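Local coordinates for photosystem II extrinsic protein V (Arthrospira maxima, PDB 1F1C), which forms an extrinsic lumenal subunit of cyanobacterial photosystem II, carries one covalently bound heme c and probably stabilises the oxygen-evolving complex, at residues Pro62-Ile67 / Asn76-Asp81; Ala68-Tyr73 / Asn112-Ile117; Glu85-Glu88 / Leu93-Ser96. One frame throughout, in Å; residues are numbered along the deposited sequence.

Interaction 1 of 3, residues Pro62-Ile67 / Asn76-Asp81; sequences PPRDNI and NPTTYD. With HEC (heme c), chain C.
Arg-64 and Thr-78 face each other from two irregular loops, one leading into helix 67-75 and the other leaving it, and no backbone hydrogen bond joins the segments. Across the gap the arginine side chain, bent at chi2 (-62°), meets the threonine at about a right angle. Its NH2 lies 3.4 Å from Thr-78 OG1, which sits at the edge of the guanidinium, close to its plane. Two waters make the firmer links. One accepts from Arg-64 NH2 at 2.9 Å and donates to Asn-76 O at 2.8 Å, so it serves the carbonyl of the first residue past the helix. The other accepts from Arg-64 NE at 2.7 Å and also bonds to Thr-78 OG1. Pro-62 CD lies over one face of the guanidinium, offset toward its rim. Arginine suits this place because its remaining nitrogen, NH1, turns back to the helix, bonding to Ala-69 O and forming a salt bridge with Asp-72. In this cytochrome c the 76-81 loop also lines the heme pocket, where it meets both propionates: Tyr-80 N is 2.9 Å from heme O1D, and the edge of the tyrosine ring, through CD1, comes to 3.5 Å from O1A of the other carboxylate. With an alanine here, a gap would probably open beside O1A, and Ala-56 O would be likely to lose the phenolic OH that now bonds to it. The preceding residue, Thr-79, packs on Val-84 of the second subunit.

Interaction 2 of 3, residues Ala68-Tyr73 / Asn112-Ile117; sequences AALVDY and NVAGYI. With HEC (heme c), chain C.
Leu-70 packs on Ala-114 where helix 67-75 crosses helix 107-124, a helix pair that walls the heme pocket of this cytochrome c fold. The short axes pass 8.7 Å apart with their N-to-C directions at 122°, and the small methyl of alanine suits the point where the two helices come together. Leu-70 can be followed outward. Its CB rests against Ala-114 CB at 3.7 Å. CG, anti to the carbonyl carbon (chi1 -75°), then divides the tip between protein and cofactor. CD1 lies against the other helix, touching the Ala-114 carbonyl oxygen and then Ile-117 CG2 at 4.2 Å, whereas CD2 meets the heme methyl CMA at 3.8 Å. A branched aliphatic residue therefore serves two surfaces at once. The next residue, Val-71, brings CG2 to a second flank of the Ala-114 methyl, roughly at right angles to the leucine. Tyr-73, with CG anti to the backbone N (chi1 -171°), lays its ring over the face of the heme at pyrrole A, nearly parallel to it, with CE2 3.4 Å from heme C2A. The same ring meets that of the axial ligand His-90 edge-to-face, and its OH makes a weak hydrogen bond to Thr-78 O. From helix 107-124 two aliphatic tips converge on a single heme methyl, CMB, with Ile-117 CD1 at 3.8 Å and Val-113 CG1 at 3.9 Å.

Interaction 3 of 3, residues Glu85-Glu88 / Leu93-Ser96; sequences EISE and LKSS. With HEC (heme c), chain D.
Glu-85 OE2 and Lys-94 NZ form a long salt bridge of 3.5 Å, with the two side chains crossing at about a right angle. The lysine reaches its partner through a bend at chi3 (68°), and on the way its aliphatic part runs alongside Ser-87. There CD lies 3.1 Å from Ser-87 OG and 3.5 Å from Ser-87 CB, a tight fit in which a serine, with little bulk, suits the wall of the loop. Deeper in, Ser-95 turns toward the opposite backbone: its CB is 2.9 Å and its OG 3.1 Å from Ser-87 O. The same hydroxyl makes a weak hydrogen bond to His-90 O. The two segments are thus the arms of a compact irregular loop with the axial heme ligand His-90 between them in sequence, and the Ser-95 side chain lies about 6 Å from that of the histidine. Glu-88 looks outward to the dimer partner. Its OE2 bonds to Asn-47 ND2 of the second subunit and its carbonyl oxygen to Thr-46 OG1 of that subunit, while its CG approaches the methyl CMD of the chain D heme at 4.1 Å. Because Glu-85 and Lys-94 are both exposed and their salt bridge is long, water probably screens the attraction, which is likely to add only modestly to the hold between the two arms.

How the interactions relate
Interaction 2 is the core contact, apolar and near the centre of the chain, whereas interaction 1 is partly buried and water-bridged, and interaction 3 lies far out, with charged residues at its surface and a second subunit beside it. Helix 67-75 connects the first two: interaction 1 brackets its ends, and Arg-64 bonds back to Ala-69 and Asp-72 on it, while Leu-70 and Tyr-73 face inward. Both of these contacts touch the chain C heme, at its propionates in one case, and at pyrrole A and two ring methyls in the other. Interactions 1 and 3 adjoin through Pro-77 O and Ile-86 N, 2.9 Å apart, and Tyr-73 OH packs on Ile-86 CD1 between interactions 2 and 3.

Interaction 1 of 3, residues Pro62-Ile67 / Asn76-Asp81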
loop_
_atom_site.group_PDB
_atom_site.type_symbol
_atom_site.label_atom_id
_atom_site.label_comp_id
_atom_site.label_asym_id
_atom_site.label_seq_id
_atom_site.Cartn_x
_atom_site.Cartn_y
_atom_site.Cartn_z
ATOM N N PRO A 62 1.222 -4.122 18.191
ATOM C CA PRO A 62 1.581 -5.067 19.251
ATOM C C PRO A 62 2.202 -6.299 18.598
ATOM O O PRO A 62 2.179 -6.431 17.372
ATOM C CB PRO A 62 0.236 -5.405 19.909
ATOM C CG PRO A 62 -0.707 -4.334 19.416
ATOM C CD PRO A 62 -0.233 -4.075 18.015
ATOM N N PRO A 63 2.778 -7.205 19.405
ATOM C CA PRO A 63 3.380 -8.401 18.820
ATOM C C PRO A 63 2.339 -9.116 17.963
ATOM O O PRO A 63 1.185 -9.219 18.346
ATOM C CB PRO A 63 3.777 -9.221 20.045
ATOM C CG PRO A 63 4.111 -8.158 21.055
ATOM C CD PRO A 63 2.988 -7.162 20.864
ATOM N N ARG A 64 2.749 -9.582 16.795
ATOM C CA ARG A 64 1.852 -10.292 15.902
ATOM C C ARG A 64 2.235 -11.764 15.924
ATOM O O ARG A 64 2.119 -12.456 14.917
ATOM C CB ARG A 64 1.990 -9.730 14.488
ATOM C CG ARG A 64 1.723 -8.231 14.390
ATOM C CD ARG A 64 0.288 -7.910 14.795
ATOM N NE ARG A 64 -0.055 -6.504 14.566
ATOM C CZ ARG A 64 -1.294 -6.026 14.596
ATOM N NH1 ARG A 64 -2.317 -6.838 14.845
ATOM N NH2 ARG A 64 -1.509 -4.738 14.374
ATOM N N ASP A 65 2.691 -12.232 17.084
ATOM C CA ASP A 65 3.124 -13.616 17.239
ATOM C C ASP A 65 2.107 -14.597 17.823
ATOM O O ASP A 65 2.487 -15.617 18.392
ATOM C CB ASP A 65 4.420 -13.677 18.062
ATOM C CG ASP A 65 4.289 -13.004 19.421
ATOM O OD1 ASP A 65 3.151 -12.680 19.832
ATOM O OD2 ASP A 65 5.334 -12.807 20.086
ATOM N N ASN A 66 0.823 -14.287 17.688
ATOM C CA ASN A 66 -0.244 -15.178 18.149
ATOM C C ASN A 66 -1.415 -15.049 17.179
ATOM O O ASN A 66 -1.591 -14.013 16.538
ATOM C CB ASN A 66 -0.701 -14.849 19.582
ATOM C CG ASN A 66 -1.178 -13.421 19.738
ATOM O OD1 ASN A 66 -0.387 -12.515 19.970
ATOM N ND2 ASN A 66 -2.474 -13.214 19.605
ATOM N N ILE A 67 -2.204 -16.107 17.062
ATOM C CA ILE A 67 -3.339 -16.127 16.146
ATOM C C ILE A 67 -4.247 -14.899 16.195
ATOM O O ILE A 67 -4.605 -14.343 15.153
ATOM C CB ILE A 67 -4.176 -17.398 16.388
ATOM C CG1 ILE A 67 -3.316 -18.627 16.055
ATOM C CG2 ILE A 67 -5.464 -17.348 15.562
ATOM C CD1 ILE A 67 -3.881 -19.947 16.569
ATOM N N ASN A 76 -7.257 -5.260 10.414
ATOM C CA ASN A 76 -6.895 -3.863 10.597
ATOM C C ASN A 76 -5.386 -3.638 10.538
ATOM O O ASN A 76 -4.739 -3.385 11.556
ATOM C CB ASN A 76 -7.429 -3.388 11.947
ATOM C CG ASN A 76 -7.401 -1.886 12.086
ATOM O OD1 ASN A 76 -7.451 -1.362 13.196
ATOM N ND2 ASN A 76 -7.337 -1.180 10.960
ATOM N N PRO A 77 -4.805 -3.717 9.335
ATOM C CA PRO A 77 -3.364 -3.525 9.125
ATOM C C PRO A 77 -2.796 -2.193 9.640
ATOM O O PRO A 77 -3.387 -1.131 9.436
ATOM C CB PRO A 77 -3.221 -3.659 7.612
ATOM C CG PRO A 77 -4.310 -4.612 7.251
ATOM C CD PRO A 77 -5.470 -4.113 8.080
ATOM N N THR A 78 -1.646 -2.262 10.307
ATOM C CA THR A 78 -0.982 -1.066 10.824
ATOM C C THR A 78 0.533 -1.176 10.593
ATOM O O THR A 78 1.066 -2.280 10.467
ATOM C CB THR A 78 -1.199 -0.892 12.333
ATOM O OG1 THR A 78 -0.402 -1.858 13.027
ATOM C CG2 THR A 78 -2.662 -1.072 12.697
ATOM N N THR A 79 1.221 -0.035 10.545
ATOM C CA THR A 79 2.667 -0.039 10.339
ATOM C C THR A 79 3.324 -0.901 11.398
ATOM O O THR A 79 2.692 -1.289 12.369
ATOM C CB THR A 79 3.265 1.382 10.422
ATOM O OG1 THR A 79 2.687 2.079 11.534
ATOM C CG2 THR A 79 3.001 2.147 9.132
ATOM N N TYR A 80 4.600 -1.197 11.217
ATOM C CA TYR A 80 5.301 -2.030 12.180
ATOM C C TYR A 80 5.205 -1.458 13.593
ATOM O O TYR A 80 4.980 -2.188 14.552
ATOM C CB TYR A 80 6.761 -2.178 11.777
ATOM C CG TYR A 80 7.476 -3.283 12.510
ATOM C CD1 TYR A 80 7.006 -4.598 12.458
ATOM C CD2 TYR A 80 8.638 -3.023 13.235
ATOM C CE1 TYR A 80 7.680 -5.629 13.109
ATOM C CE2 TYR A 80 9.318 -4.049 13.887
ATOM C CZ TYR A 80 8.835 -5.347 13.819
ATOM O OH TYR A 80 9.525 -6.348 14.457
ATOM N N ASP A 81 5.358 -0.145 13.715
ATOM C CA ASP A 81 5.271 0.504 15.019
ATOM C C ASP A 81 3.803 0.568 15.454
ATOM O O ASP A 81 3.453 1.212 16.450
ATOM C CB ASP A 81 5.875 1.912 14.944
ATOM C CG ASP A 81 5.062 2.847 14.080
ATOM O OD1 ASP A 81 5.493 4.002 13.892
ATOM O OD2 ASP A 81 3.989 2.431 13.597
HETATM FE FE HEC C . 1.485 -7.943 4.294
HETATM C CHA HEC C . 3.302 -6.430 6.733
HETATM C CHB HEC C . 0.447 -10.353 6.614
HETATM C CHC HEC C . -0.545 -9.424 1.995
HETATM C CHD HEC C . 2.853 -5.927 1.950
HETATM N NA HEC C . 1.750 -8.263 6.242
HETATM C C1A HEC C . 2.522 -7.528 7.100
HETATM C C2A HEC C . 2.519 -8.141 8.401
HETATM C C3A HEC C . 1.734 -9.218 8.371
HETATM C C4A HEC C . 1.292 -9.324 7.025
HETATM C CMA HEC C . 1.216 -10.047 9.535
HETATM C CAA HEC C . 3.233 -7.647 9.614
HETATM C CBA HEC C . 4.628 -8.213 9.548
HETATM C CGA HEC C . 5.390 -7.960 10.817
HETATM O O1A HEC C . 4.843 -7.281 11.707
HETATM O O2A HEC C . 6.533 -8.437 10.925
HETATM N NB HEC C . 0.222 -9.501 4.302
HETATM C C1B HEC C . -0.067 -10.415 5.342
HETATM C C2B HEC C . -1.082 -11.342 4.968
HETATM C C3B HEC C . -1.460 -10.998 3.720
HETATM C C4B HEC C . -0.612 -9.911 3.285
HETATM C CMB HEC C . -1.632 -12.504 5.779
HETATM C CAB HEC C . -2.511 -11.577 3.011
HETATM C CBB HEC C . -3.844 -11.489 3.457
HETATM N NC HEC C . 1.246 -7.743 2.392
HETATM C C1C HEC C . 0.376 -8.449 1.578
HETATM C C2C HEC C . 0.485 -8.034 0.221
HETATM C C3C HEC C . 1.386 -7.009 0.187
HETATM C C4C HEC C . 1.894 -6.868 1.554
HETATM C CMC HEC C . -0.213 -8.663 -0.983
HETATM C CAC HEC C . 1.830 -6.352 -0.990
HETATM C CBC HEC C . 0.925 -5.650 -1.843
HETATM N ND HEC C . 2.753 -6.447 4.340
HETATM C C1D HEC C . 3.184 -5.680 3.281
HETATM C C2D HEC C . 4.084 -4.664 3.706
HETATM C C3D HEC C . 4.207 -4.806 5.041
HETATM C C4D HEC C . 3.404 -5.933 5.436
HETATM C CMD HEC C . 4.929 -3.745 2.794
HETATM C CAD HEC C . 4.979 -3.890 5.995
HETATM C CBD HEC C . 4.135 -2.713 6.482
HETATM C CGD HEC C . 4.867 -1.837 7.495
HETATM O O1D HEC C . 5.136 -2.296 8.620
HETATM O O2D HEC C . 5.181 -0.677 7.162
HETATM O O HOH W 1 -4.327 -3.934 14.254
HETATM O O HOH W 2 1.288 -4.282 13.993
#

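Interaction 2 of 3, residues Ala68-Tyr73 / Asn112-Ile117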
loop_
_atom_site.group_PDB
_atom_site.type_symbol
_atom_site.label_atom_id
_atom_site.label_comp_id
_atom_site.label_asym_id
_atom_site.label_seq_id
_atom_site.Cartn_x
_atom_site.Cartn_y
_atom_site.Cartn_z
ATOM N N ALA A 68 -4.623 -14.471 17.398
ATOM C CA ALA A 68 -5.500 -13.306 17.533
ATOM C C ALA A 68 -4.866 -12.053 16.949
ATOM O O ALA A 68 -5.524 -11.280 16.243
ATOM C CB ALA A 68 -5.856 -13.064 19.011
ATOM N N ALA A 69 -3.586 -11.855 17.252
ATOM C CA ALA A 69 -2.870 -10.685 16.776
ATOM C C ALA A 69 -2.762 -10.701 15.267
ATOM O O ALA A 69 -2.918 -9.664 14.622
ATOM C CB ALA A 69 -1.494 -10.632 17.401
ATOM N N LEU A 70 -2.511 -11.877 14.700
ATOM C CA LEU A 70 -2.389 -11.988 13.253
ATOM C C LEU A 70 -3.746 -11.751 12.596
ATOM O O LEU A 70 -3.847 -11.067 11.572
ATOM C CB LEU A 70 -1.837 -13.360 12.868
ATOM C CG LEU A 70 -0.332 -13.474 13.152
ATOM C CD1 LEU A 70 0.160 -14.868 12.797
ATOM C CD2 LEU A 70 0.419 -12.411 12.345
ATOM N N VAL A 71 -4.793 -12.306 13.194
ATOM C CA VAL A 71 -6.127 -12.117 12.650
ATOM C C VAL A 71 -6.494 -10.635 12.672
ATOM O O VAL A 71 -7.035 -10.112 11.693
ATOM C CB VAL A 71 -7.162 -12.929 13.444
ATOM C CG1 VAL A 71 -8.573 -12.588 12.968
ATOM C CG2 VAL A 71 -6.890 -14.409 13.258
ATOM N N ASP A 72 -6.175 -9.959 13.777
ATOM C CA ASP A 72 -6.452 -8.529 13.931
ATOM C C ASP A 72 -5.740 -7.751 12.849
ATOM O O ASP A 72 -6.303 -6.836 12.234
ATOM C CB ASP A 72 -5.956 -8.026 15.291
ATOM C CG ASP A 72 -6.112 -6.514 15.456
ATOM O OD1 ASP A 72 -5.131 -5.855 15.863
ATOM O OD2 ASP A 72 -7.213 -5.981 15.190
ATOM N N TYR A 73 -4.481 -8.114 12.631
ATOM C CA TYR A 73 -3.659 -7.453 11.636
ATOM C C TYR A 73 -4.305 -7.431 10.256
ATOM O O TYR A 73 -4.321 -6.393 9.595
ATOM C CB TYR A 73 -2.288 -8.125 11.530
ATOM C CG TYR A 73 -1.358 -7.320 10.669
ATOM C CD1 TYR A 73 -0.602 -6.273 11.211
ATOM C CD2 TYR A 73 -1.313 -7.525 9.292
ATOM C CE1 TYR A 73 0.174 -5.448 10.393
ATOM C CE2 TYR A 73 -0.554 -6.703 8.468
ATOM C CZ TYR A 73 0.189 -5.669 9.022
ATOM O OH TYR A 73 0.951 -4.870 8.202
ATOM N N ASN A 112 -7.064 -19.472 9.895
ATOM C CA ASN A 112 -6.251 -20.483 9.208
ATOM C C ASN A 112 -4.928 -19.896 8.685
ATOM O O ASN A 112 -3.849 -20.494 8.844
ATOM C CB ASN A 112 -7.045 -21.078 8.031
ATOM C CG ASN A 112 -8.348 -21.762 8.469
ATOM O OD1 ASN A 112 -9.286 -21.870 7.687
ATOM N ND2 ASN A 112 -8.395 -22.232 9.707
ATOM N N VAL A 113 -5.012 -18.728 8.052
ATOM C CA VAL A 113 -3.817 -18.095 7.521
ATOM C C VAL A 113 -2.877 -17.802 8.687
ATOM O O VAL A 113 -1.659 -17.966 8.565
ATOM C CB VAL A 113 -4.149 -16.774 6.777
ATOM C CG1 VAL A 113 -2.892 -16.219 6.110
ATOM C CG2 VAL A 113 -5.214 -17.020 5.737
ATOM N N ALA A 114 -3.448 -17.385 9.815
ATOM C CA ALA A 114 -2.663 -17.078 11.009
ATOM C C ALA A 114 -1.916 -18.322 11.494
ATOM O O ALA A 114 -0.746 -18.255 11.876
ATOM C CB ALA A 114 -3.582 -16.544 12.112
ATOM N N GLY A 115 -2.605 -19.461 11.481
ATOM C CA GLY A 115 -1.978 -20.692 11.903
ATOM C C GLY A 115 -0.891 -21.077 10.919
ATOM O O GLY A 115 0.183 -21.538 11.312
ATOM N N TYR A 116 -1.174 -20.894 9.633
ATOM C CA TYR A 116 -0.207 -21.219 8.585
ATOM C C TYR A 116 1.072 -20.405 8.773
ATOM O O TYR A 116 2.173 -20.960 8.839
ATOM C CB TYR A 116 -0.795 -20.921 7.197
ATOM C CG TYR A 116 0.214 -21.062 6.086
ATOM C CD1 TYR A 116 0.732 -22.308 5.745
ATOM C CD2 TYR A 116 0.688 -19.943 5.403
ATOM C CE1 TYR A 116 1.699 -22.439 4.755
ATOM C CE2 TYR A 116 1.649 -20.062 4.410
ATOM C CZ TYR A 116 2.151 -21.313 4.093
ATOM O OH TYR A 116 3.114 -21.437 3.118
ATOM N N ILE A 117 0.920 -19.086 8.849
ATOM C CA ILE A 117 2.062 -18.203 9.031
ATOM C C ILE A 117 2.917 -18.641 10.216
ATOM O O ILE A 117 4.133 -18.751 10.088
ATOM C CB ILE A 117 1.611 -16.728 9.244
ATOM C CG1 ILE A 117 1.020 -16.165 7.935
ATOM C CG2 ILE A 117 2.800 -15.891 9.748
ATOM C CD1 ILE A 117 0.434 -14.730 8.033
HETATM FE FE HEC C . 1.485 -7.943 4.294
HETATM C CHA HEC C . 3.302 -6.430 6.733
HETATM C CHB HEC C . 0.447 -10.353 6.614
HETATM C CHC HEC C . -0.545 -9.424 1.995
HETATM C CHD HEC C . 2.853 -5.927 1.950
HETATM N NA HEC C . 1.750 -8.263 6.242
HETATM C C1A HEC C . 2.522 -7.528 7.100
HETATM C C2A HEC C . 2.519 -8.141 8.401
HETATM C C3A HEC C . 1.734 -9.218 8.371
HETATM C C4A HEC C . 1.292 -9.324 7.025
HETATM C CMA HEC C . 1.216 -10.047 9.535
HETATM C CAA HEC C . 3.233 -7.647 9.614
HETATM C CBA HEC C . 4.628 -8.213 9.548
HETATM C CGA HEC C . 5.390 -7.960 10.817
HETATM O O1A HEC C . 4.843 -7.281 11.707
HETATM O O2A HEC C . 6.533 -8.437 10.925
HETATM N NB HEC C . 0.222 -9.501 4.302
HETATM C C1B HEC C . -0.067 -10.415 5.342
HETATM C C2B HEC C . -1.082 -11.342 4.968
HETATM C C3B HEC C . -1.460 -10.998 3.720
HETATM C C4B HEC C . -0.612 -9.911 3.285
HETATM C CMB HEC C . -1.632 -12.504 5.779
HETATM C CAB HEC C . -2.511 -11.577 3.011
HETATM C CBB HEC C . -3.844 -11.489 3.457
HETATM N NC HEC C . 1.246 -7.743 2.392
HETATM C C1C HEC C . 0.376 -8.449 1.578
HETATM C C2C HEC C . 0.485 -8.034 0.221
HETATM C C3C HEC C . 1.386 -7.009 0.187
HETATM C C4C HEC C . 1.894 -6.868 1.554
HETATM C CMC HEC C . -0.213 -8.663 -0.983
HETATM C CAC HEC C . 1.830 -6.352 -0.990
HETATM C CBC HEC C . 0.925 -5.650 -1.843
HETATM N ND HEC C . 2.753 -6.447 4.340
HETATM C C1D HEC C . 3.184 -5.680 3.281
HETATM C C2D HEC C . 4.084 -4.664 3.706
HETATM C C3D HEC C . 4.207 -4.806 5.041
HETATM C C4D HEC C . 3.404 -5.933 5.436
HETATM C CMD HEC C . 4.929 -3.745 2.794
HETATM C CAD HEC C . 4.979 -3.890 5.995
HETATM C CBD HEC C . 4.135 -2.713 6.482
HETATM C CGD HEC C . 4.867 -1.837 7.495
HETATM O O1D HEC C . 5.136 -2.296 8.620
HETATM O O2D HEC C . 5.181 -0.677 7.162
#

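Interaction 3 of 3, residues Glu85-Glu88 / Leu93-Ser96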
loop_
_atom_site.group_PDB
_atom_site.type_symbol
_atom_site.label_atom_id
_atom_site.label_comp_id
_atom_site.label_asym_id
_atom_site.label_seq_id
_atom_site.Cartn_x
_atom_site.Cartn_y
_atom_site.Cartn_z
ATOM N N GLU A 85 -2.572 3.314 10.552
ATOM C CA GLU A 85 -3.402 2.312 9.900
ATOM C C GLU A 85 -3.123 2.306 8.406
ATOM O O GLU A 85 -3.273 3.324 7.736
ATOM C CB GLU A 85 -4.866 2.627 10.170
ATOM C CG GLU A 85 -5.807 1.521 9.809
ATOM C CD GLU A 85 -7.146 1.693 10.490
ATOM O OE1 GLU A 85 -7.175 1.671 11.742
ATOM O OE2 GLU A 85 -8.163 1.857 9.782
ATOM N N ILE A 86 -2.718 1.160 7.874
ATOM C CA ILE A 86 -2.399 1.085 6.451
ATOM C C ILE A 86 -3.338 0.169 5.681
ATOM O O ILE A 86 -2.939 -0.462 4.699
ATOM C CB ILE A 86 -0.942 0.609 6.239
ATOM C CG1 ILE A 86 -0.726 -0.745 6.909
ATOM C CG2 ILE A 86 0.027 1.604 6.846
ATOM C CD1 ILE A 86 0.684 -1.270 6.732
ATOM N N SER A 87 -4.587 0.116 6.121
ATOM C CA SER A 87 -5.581 -0.729 5.485
ATOM C C SER A 87 -5.929 -0.208 4.093
ATOM O O SER A 87 -6.376 -0.962 3.228
ATOM C CB SER A 87 -6.836 -0.797 6.357
ATOM O OG SER A 87 -7.460 0.470 6.431
ATOM N N GLU A 88 -5.725 1.086 3.882
ATOM C CA GLU A 88 -5.983 1.715 2.590
ATOM C C GLU A 88 -5.018 1.199 1.508
ATOM O O GLU A 88 -5.328 1.222 0.310
ATOM C CB GLU A 88 -5.774 3.219 2.708
ATOM C CG GLU A 88 -4.332 3.552 3.079
ATOM C CD GLU A 88 -4.020 5.032 3.022
ATOM O OE1 GLU A 88 -2.837 5.387 3.223
ATOM O OE2 GLU A 88 -4.947 5.834 2.775
ATOM N N LEU A 93 -9.969 -6.409 4.930
ATOM C CA LEU A 93 -11.369 -6.532 4.543
ATOM C C LEU A 93 -11.982 -5.200 4.136
ATOM O O LEU A 93 -13.002 -5.164 3.458
ATOM C CB LEU A 93 -12.176 -7.173 5.679
ATOM C CG LEU A 93 -11.821 -8.650 5.893
ATOM C CD1 LEU A 93 -12.423 -9.170 7.184
ATOM C CD2 LEU A 93 -12.308 -9.456 4.698
ATOM N N LYS A 94 -11.352 -4.104 4.539
ATOM C CA LYS A 94 -11.843 -2.780 4.184
ATOM C C LYS A 94 -10.989 -2.271 3.032
ATOM O O LYS A 94 -11.053 -1.104 2.648
ATOM C CB LYS A 94 -11.724 -1.835 5.383
ATOM C CG LYS A 94 -10.293 -1.555 5.808
ATOM C CD LYS A 94 -10.237 -0.729 7.087
ATOM C CE LYS A 94 -10.736 -1.519 8.289
ATOM N NZ LYS A 94 -10.541 -0.765 9.559
ATOM N N SER A 95 -10.199 -3.179 2.477
ATOM C CA SER A 95 -9.285 -2.874 1.384
ATOM C C SER A 95 -9.546 -3.764 0.164
ATOM O O SER A 95 -8.814 -3.711 -0.829
ATOM C CB SER A 95 -7.851 -3.076 1.890
ATOM O OG SER A 95 -6.893 -2.881 0.875
ATOM N N SER A 96 -10.598 -4.576 0.248
ATOM C CA SER A 96 -10.962 -5.506 -0.819
ATOM C C SER A 96 -11.242 -4.844 -2.167
ATOM O O SER A 96 -11.415 -5.531 -3.174
ATOM C CB SER A 96 -12.177 -6.333 -0.390
ATOM O OG SER A 96 -13.253 -5.495 -0.003
HETATM FE FE HEC D . -1.695 7.480 -5.036
HETATM C CHA HEC D . -2.176 9.348 -2.280
HETATM C CHB HEC D . -0.481 10.281 -6.717
HETATM C CHC HEC D . -0.953 5.626 -7.815
HETATM C CHD HEC D . -3.298 4.851 -3.616
HETATM N NA HEC D . -1.346 9.361 -4.582
HETATM C C1A HEC D . -1.584 9.961 -3.374
HETATM C C2A HEC D . -1.265 11.365 -3.457
HETATM C C3A HEC D . -0.799 11.621 -4.694
HETATM C C4A HEC D . -0.887 10.382 -5.395
HETATM C CMA HEC D . -0.106 12.865 -5.196
HETATM C CAA HEC D . -1.391 12.372 -2.372
HETATM C CBA HEC D . -2.814 12.877 -2.416
HETATM C CGA HEC D . -3.017 14.057 -1.496
HETATM O O1A HEC D . -2.057 14.408 -0.786
HETATM O O2A HEC D . -4.125 14.630 -1.480
HETATM N NB HEC D . -0.867 7.855 -6.831
HETATM C C1B HEC D . -0.467 9.081 -7.370
HETATM C C2B HEC D . 0.125 8.928 -8.659
HETATM C C3B HEC D . 0.138 7.608 -8.872
HETATM C C4B HEC D . -0.560 6.962 -7.812
HETATM C CMB HEC D . 0.647 10.013 -9.597
HETATM C CAB HEC D . 0.804 6.946 -9.896
HETATM C CBB HEC D . 2.128 7.061 -10.244
HETATM N NC HEC D . -2.089 5.652 -5.598
HETATM C C1C HEC D . -1.717 5.040 -6.790
HETATM C C2C HEC D . -2.199 3.714 -6.863
HETATM C C3C HEC D . -2.770 3.464 -5.654
HETATM C C4C HEC D . -2.783 4.695 -4.904
HETATM C CMC HEC D . -2.123 2.777 -8.068
HETATM C CAC HEC D . -3.294 2.235 -5.212
HETATM C CBC HEC D . -2.714 0.983 -5.323
HETATM N ND HEC D . -2.498 7.144 -3.295
HETATM C C1D HEC D . -3.097 5.977 -2.839
HETATM C C2D HEC D . -3.544 6.115 -1.495
HETATM C C3D HEC D . -3.224 7.383 -1.114
HETATM C C4D HEC D . -2.605 8.028 -2.247
HETATM C CMD HEC D . -4.403 5.115 -0.702
HETATM C CAD HEC D . -3.393 7.984 0.280
HETATM C CBD HEC D . -2.185 7.732 1.182
HETATM C CGD HEC D . -2.314 8.399 2.540
HETATM O O1D HEC D . -2.283 9.644 2.615
HETATM O O2D HEC D . -2.457 7.678 3.539
#